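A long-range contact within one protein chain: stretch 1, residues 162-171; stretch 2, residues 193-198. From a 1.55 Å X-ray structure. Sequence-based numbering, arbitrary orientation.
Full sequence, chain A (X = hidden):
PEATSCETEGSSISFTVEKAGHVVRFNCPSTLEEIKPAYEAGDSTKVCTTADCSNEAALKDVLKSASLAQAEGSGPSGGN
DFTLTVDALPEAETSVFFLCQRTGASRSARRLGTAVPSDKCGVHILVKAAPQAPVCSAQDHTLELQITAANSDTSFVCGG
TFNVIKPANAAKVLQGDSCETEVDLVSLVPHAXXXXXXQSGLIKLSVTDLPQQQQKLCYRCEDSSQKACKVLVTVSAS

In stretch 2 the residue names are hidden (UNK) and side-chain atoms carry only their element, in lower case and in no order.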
ATOM      1  N   PHE A 162       5.652   9.011  -3.882  1.00 20.08           N
ATOM      2  CA  PHE A 162       4.806  10.215  -4.006  1.00 19.70           C
ATOM      3  C   PHE A 162       3.513   9.946  -3.253  1.00 19.84           C
ATOM      4  O   PHE A 162       2.456   9.805  -3.857  1.00 21.50           O
ATOM      5  CB  PHE A 162       4.536  10.574  -5.469  1.00 18.29           C
ATOM      6  CG  PHE A 162       5.763  11.048  -6.212  1.00 21.17           C
ATOM      7  CD1 PHE A 162       5.946  12.373  -6.497  1.00 21.63           C
ATOM      8  CD2 PHE A 162       6.740  10.161  -6.570  1.00 25.35           C
ATOM      9  CE1 PHE A 162       7.091  12.814  -7.167  1.00 21.98           C
ATOM     10  CE2 PHE A 162       7.891  10.591  -7.237  1.00 24.76           C
ATOM     11  CZ  PHE A 162       8.059  11.928  -7.527  1.00 21.20           C
ATOM     12  N   ASN A 163       3.628   9.852  -1.935  1.00 19.60           N
ATOM     13  CA  ASN A 163       2.547   9.316  -1.096  1.00 20.45           C
ATOM     14  C   ASN A 163       1.650  10.355  -0.408  1.00 19.42           C
ATOM     15  O   ASN A 163       0.742   9.977   0.307  1.00 21.01           O
ATOM     16  CB  ASN A 163       3.118   8.383  -0.043  1.00 21.02           C
ATOM     17  CG  ASN A 163       4.410   8.884   0.521  1.00 24.68           C
ATOM     18  OD1 ASN A 163       4.532  10.056   0.869  1.00 25.04           O
ATOM     19  ND2 ASN A 163       5.420   7.999   0.577  1.00 27.78           N
ATOM     20  N   VAL A 164       1.927  11.638  -0.613  1.00 17.77           N
ATOM     21  CA  VAL A 164       1.147  12.750  -0.053  1.00 15.69           C
ATOM     22  C   VAL A 164       0.209  13.321  -1.128  1.00 15.75           C
ATOM     23  O   VAL A 164       0.663  13.651  -2.208  1.00 16.05           O
ATOM     24  CB  VAL A 164       2.098  13.892   0.391  1.00 15.46           C
ATOM     25  CG1 VAL A 164       1.319  15.095   0.956  1.00 16.96           C
ATOM     26  CG2 VAL A 164       3.096  13.376   1.433  1.00 16.51           C
ATOM     27  N   ILE A 165      -1.081  13.455  -0.844  1.00 13.46           N
ATOM     28  CA  ILE A 165      -2.019  14.141  -1.788  1.00 12.03           C
ATOM     29  C   ILE A 165      -2.043  15.633  -1.439  1.00 11.64           C
ATOM     30  O   ILE A 165      -2.229  16.011  -0.282  1.00 10.05           O
ATOM     31  CB  ILE A 165      -3.359  13.472  -1.935  1.00 13.66           C
ATOM     32  CG1 ILE A 165      -4.030  14.034  -3.188  1.00 15.10           C
ATOM     33  CG2 ILE A 165      -4.163  13.600  -0.678  1.00 10.64           C
ATOM     34  CD1 ILE A 165      -5.009  13.092  -3.842  1.00 20.02           C
ATOM     35  N   LYS A 166      -1.930  16.490  -2.458  1.00 11.04           N
ATOM     36  CA  LYS A 166      -2.413  17.826  -2.456  1.00 11.08           C
ATOM     37  C   LYS A 166      -3.493  18.168  -3.450  1.00 10.76           C
ATOM     38  O   LYS A 166      -3.413  17.702  -4.577  1.00 11.76           O
ATOM     39  CB  LYS A 166      -1.193  18.683  -2.862  1.00 10.09           C
ATOM     40  CG  LYS A 166       0.106  18.498  -2.003  1.00 12.73           C
ATOM     41  CD  LYS A 166      -0.200  18.716  -0.529  1.00 17.76           C
ATOM     42  CE  LYS A 166       1.154  18.780   0.167  1.00 23.78           C
ATOM     43  NZ  LYS A 166       1.066  19.335   1.523  1.00 24.91           N
ATOM     44  N   PRO A 167      -4.482  18.977  -3.042  1.00  9.38           N
ATOM     45  CA  PRO A 167      -4.658  19.432  -1.661  1.00  9.23           C
ATOM     46  C   PRO A 167      -4.911  18.335  -0.643  1.00  9.38           C
ATOM     47  O   PRO A 167      -5.524  17.334  -0.958  1.00  9.91           O
ATOM     48  CB  PRO A 167      -5.933  20.275  -1.732  1.00  8.97           C
ATOM     49  CG  PRO A 167      -5.960  20.790  -3.156  1.00  9.03           C
ATOM     50  CD  PRO A 167      -5.533  19.527  -3.921  1.00 10.30           C
ATOM     51  N   ALA A 168      -4.457  18.558   0.597  1.00  9.90           N
ATOM     52  CA  ALA A 168      -4.623  17.533   1.622  1.00 10.71           C
ATOM     53  C   ALA A 168      -6.076  17.453   2.048  1.00  9.82           C
ATOM     54  O   ALA A 168      -6.552  16.374   2.385  1.00 11.92           O
ATOM     55  CB  ALA A 168      -3.716  17.823   2.853  1.00  9.74           C
ATOM     56  N   ASN A 169      -6.781  18.581   2.032  1.00  7.61           N
ATOM     57  CA  ASN A 169      -8.200  18.609   2.378  1.00  8.34           C
ATOM     58  C   ASN A 169      -8.996  18.108   1.168  1.00  8.07           C
ATOM     59  O   ASN A 169      -8.911  18.703   0.112  1.00  8.52           O
ATOM     60  CB  ASN A 169      -8.591  20.045   2.634  1.00  8.32           C
ATOM     61  CG  ASN A 169      -9.952  20.195   3.285  1.00  7.07           C
ATOM     62  OD1 ASN A 169     -10.930  19.499   2.954  1.00  8.36           O
ATOM     63  ND2 ASN A 169     -10.037  21.127   4.258  1.00 14.12           N
ATOM     64  N   ALA A 170      -9.840  17.104   1.399  1.00  8.60           N
ATOM     65  CA  ALA A 170     -10.643  16.514   0.322  1.00  7.92           C
ATOM     66  C   ALA A 170     -11.697  17.424  -0.289  1.00 10.40           C
ATOM     67  O   ALA A 170     -12.167  17.169  -1.407  1.00 11.15           O
ATOM     68  CB  ALA A 170     -11.266  15.211   0.819  1.00  9.38           C
ATOM     69  N   ALA A 171     -12.034  18.498   0.416  1.00  8.83           N
ATOM     70  CA  ALA A 171     -12.941  19.557  -0.088  1.00  9.23           C
ATOM     71  C   ALA A 171     -12.261  20.484  -1.091  1.00  8.60           C
ATOM     72  O   ALA A 171     -12.926  21.249  -1.802  1.00 11.06           O
ATOM     73  CB  ALA A 171     -13.482  20.377   1.064  1.00  9.51           C
ATOM     74  N   UNK A 193     -17.399  14.927  -5.048  1.00 10.87           N
ATOM     75  CA  UNK A 193     -16.631  14.593  -3.820  1.00 11.16           C
ATOM     76  C   UNK A 193     -15.418  13.758  -4.116  1.00 11.06           C
ATOM     77  O   UNK A 193     -15.375  13.007  -5.069  1.00 11.59           O
ATOM     78  o   UNK A 193     -18.098  12.690  -3.294  1.00 18.24           O
ATOM     79  c   UNK A 193     -17.515  13.870  -2.769  1.00 12.10           C
ATOM     80  N   UNK A 194     -14.412  13.902  -3.253  1.00 11.79           N
ATOM     81  CA  UNK A 194     -13.195  13.128  -3.343  1.00 11.86           C
ATOM     82  C   UNK A 194     -13.106  12.273  -2.087  1.00 12.09           C
ATOM     83  O   UNK A 194     -13.386  12.772  -0.986  1.00 12.17           O
ATOM     84  n   UNK A 194      -7.646  15.163  -0.697  1.00 15.97           N
ATOM     85  c   UNK A 194      -8.389  14.135  -1.032  1.00 17.51           C
ATOM     86  c   UNK A 194     -10.701  13.398  -3.831  1.00 17.82           C
ATOM     87  c   UNK A 194     -11.965  14.072  -3.455  1.00 14.00           C
ATOM     88  c   UNK A 194      -9.916  13.063  -2.596  1.00 25.16           C
ATOM     89  n   UNK A 194      -9.104  14.164  -2.157  1.00 23.20           N
ATOM     90  n   UNK A 194      -8.441  13.084  -0.218  1.00 17.23           N
ATOM     91  N   UNK A 195     -12.722  10.995  -2.229  1.00 12.34           N
ATOM     92  CA  UNK A 195     -12.629  10.093  -1.049  1.00 12.69           C
ATOM     93  C   UNK A 195     -11.390  10.434  -0.200  1.00 14.26           C
ATOM     94  O   UNK A 195     -10.450  11.079  -0.673  1.00 12.97           O
ATOM     95  c   UNK A 195     -12.532   8.637  -1.548  1.00 14.01           C
ATOM     96  o   UNK A 195     -11.277   8.427  -2.213  1.00 11.36           O
ATOM     97  N   UNK A 196     -11.363   9.965   1.051  1.00 15.30           N
ATOM     98  CA  UNK A 196     -10.184  10.111   1.891  1.00 17.04           C
ATOM     99  C   UNK A 196      -9.002   9.312   1.391  1.00 18.66           C
ATOM    100  O   UNK A 196      -9.166   8.230   0.856  1.00 19.93           O
ATOM    101  c   UNK A 196     -10.540   9.700   3.354  1.00 17.50           C
ATOM    102  N   UNK A 197      -7.797   9.830   1.544  1.00 19.20           N
ATOM    103  CA  UNK A 197      -6.628   9.085   1.059  1.00 21.37           C
ATOM    104  C   UNK A 197      -6.488   7.671   1.691  1.00 24.10           C
ATOM    105  O   UNK A 197      -6.229   7.554   2.866  1.00 24.15           O
ATOM    106  c   UNK A 197      -5.360   9.933   1.269  1.00 20.11           C
ATOM    107  c   UNK A 197      -2.854  10.324   1.000  1.00 21.99           C
ATOM    108  c   UNK A 197      -4.142   9.122  -0.794  1.00 18.82           C
ATOM    109  c   UNK A 197      -4.047   9.381   0.695  1.00 20.57           C
ATOM    110  N   UNK A 198      -6.671   6.593   0.919  1.00 26.22           N
ATOM    111  CA  UNK A 198      -6.456   5.272   1.518  1.00 27.32           C
ATOM    112  C   UNK A 198      -5.014   5.063   2.034  1.00 26.61           C
ATOM    113  O   UNK A 198      -4.079   5.749   1.627  1.00 26.80           O
ATOM    114  o   UNK A 198      -9.441   3.601   1.551  1.00 39.92           O
ATOM    115  c   UNK A 198      -6.804   4.157   0.543  1.00 28.28           C
ATOM    116  c   UNK A 198      -8.063   4.376  -0.230  1.00 32.07           C
ATOM    117  o   UNK A 198      -9.933   2.967  -0.517  1.00 39.04           O
ATOM    118  c   UNK A 198      -9.228   3.593   0.312  1.00 37.23           C
TER
HETATM  119  O   HOH W   1      -7.756  17.235  -2.415  1.00 12.40           O
HETATM  120  O   HOH W   2      -6.301  13.874   1.988  1.00 22.85           O
HETATM  121  O   HOH W   3     -14.734  16.063  -1.270  1.00 12.58           O

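Position 193 carries two side-chain atoms, one carbon and then one oxygen. A single carbon bearing a hydroxyl oxygen is serine, so this is Ser 193. Its CA-to-CB bond points sideways, and the side chain stays out of contact with stretch 1.

Position 194 has seven side-chain atoms: three carbons in a row, a nitrogen, then a carbon carrying two more nitrogens. That planar end is a guanidinium. The CA-to-CB bond points toward stretch 1, and the side chain reaches the turn at Pro 167 to Ala 170. The residue is Arg 194. Its NH2 gives a weak hydrogen bond to Ala 168 O at 3.5 Å and lies 3.0 Å from Pro 167 O. Both carbonyl oxygens sit at the edge of the guanidinium, near its plane. Ala 170 CA lies over one face, 3.4 Å from Arg 194 NH2, and Ala 170 CB is 3.6 Å from Arg 194 CZ. The other terminal nitrogen turns back to its own stretch: Arg 194 NH1 donates to the backbone O of position 195 at 2.9 Å.

Position 195 shows one carbon and one oxygen, again the pattern of serine. The CA-to-CB bond of Ser 195 points away from stretch 1, and its hydroxyl is hydrogen-bonded elsewhere in the structure.

Position 196 has a single side-chain carbon, which makes it alanine. The CA-to-CB bond of Ala 196 also points away, and the residue makes no contact.

Position 197 has four carbons, forked at the second, and no polar atom. This is leucine. The CA-to-CB bond of Leu 197 points toward stretch 1. Its CD2 lies 3.9 Å from Ile 165 CG2, an apolar contact, and 3.7 Å from Asn 163 O.

Position 198 has three carbons, the third carrying two oxygens. A carboxylate after two methylene carbons is glutamate. Glu 198 is out of reach of stretch 1.

The contact therefore rests on two side chains of stretch 2. Arg 194 packs against the turn that follows the cis peptide bond before Pro 167, from Pro 167 O to Ala 170, while Leu 197 packs against Ile 165. Ile 165 serves both, since its CG2 is also 3.8 Å from Arg 194 NH2. Two waters link the guanidinium to carbonyl oxygens of stretch 1, and a third links the main chains. Water 1 joins Arg 194 NH2 to Pro 167 O, at 2.7 Å from each. Water 2 donates to Ala 168 O at 2.5 Å and accepts from Arg 194 NH1 at 3.2 Å. Water 3 runs from Arg 194 N at 3.0 Å to Ala 170 O at 2.8 Å.

Stretch 2 (193-198) SRSALE
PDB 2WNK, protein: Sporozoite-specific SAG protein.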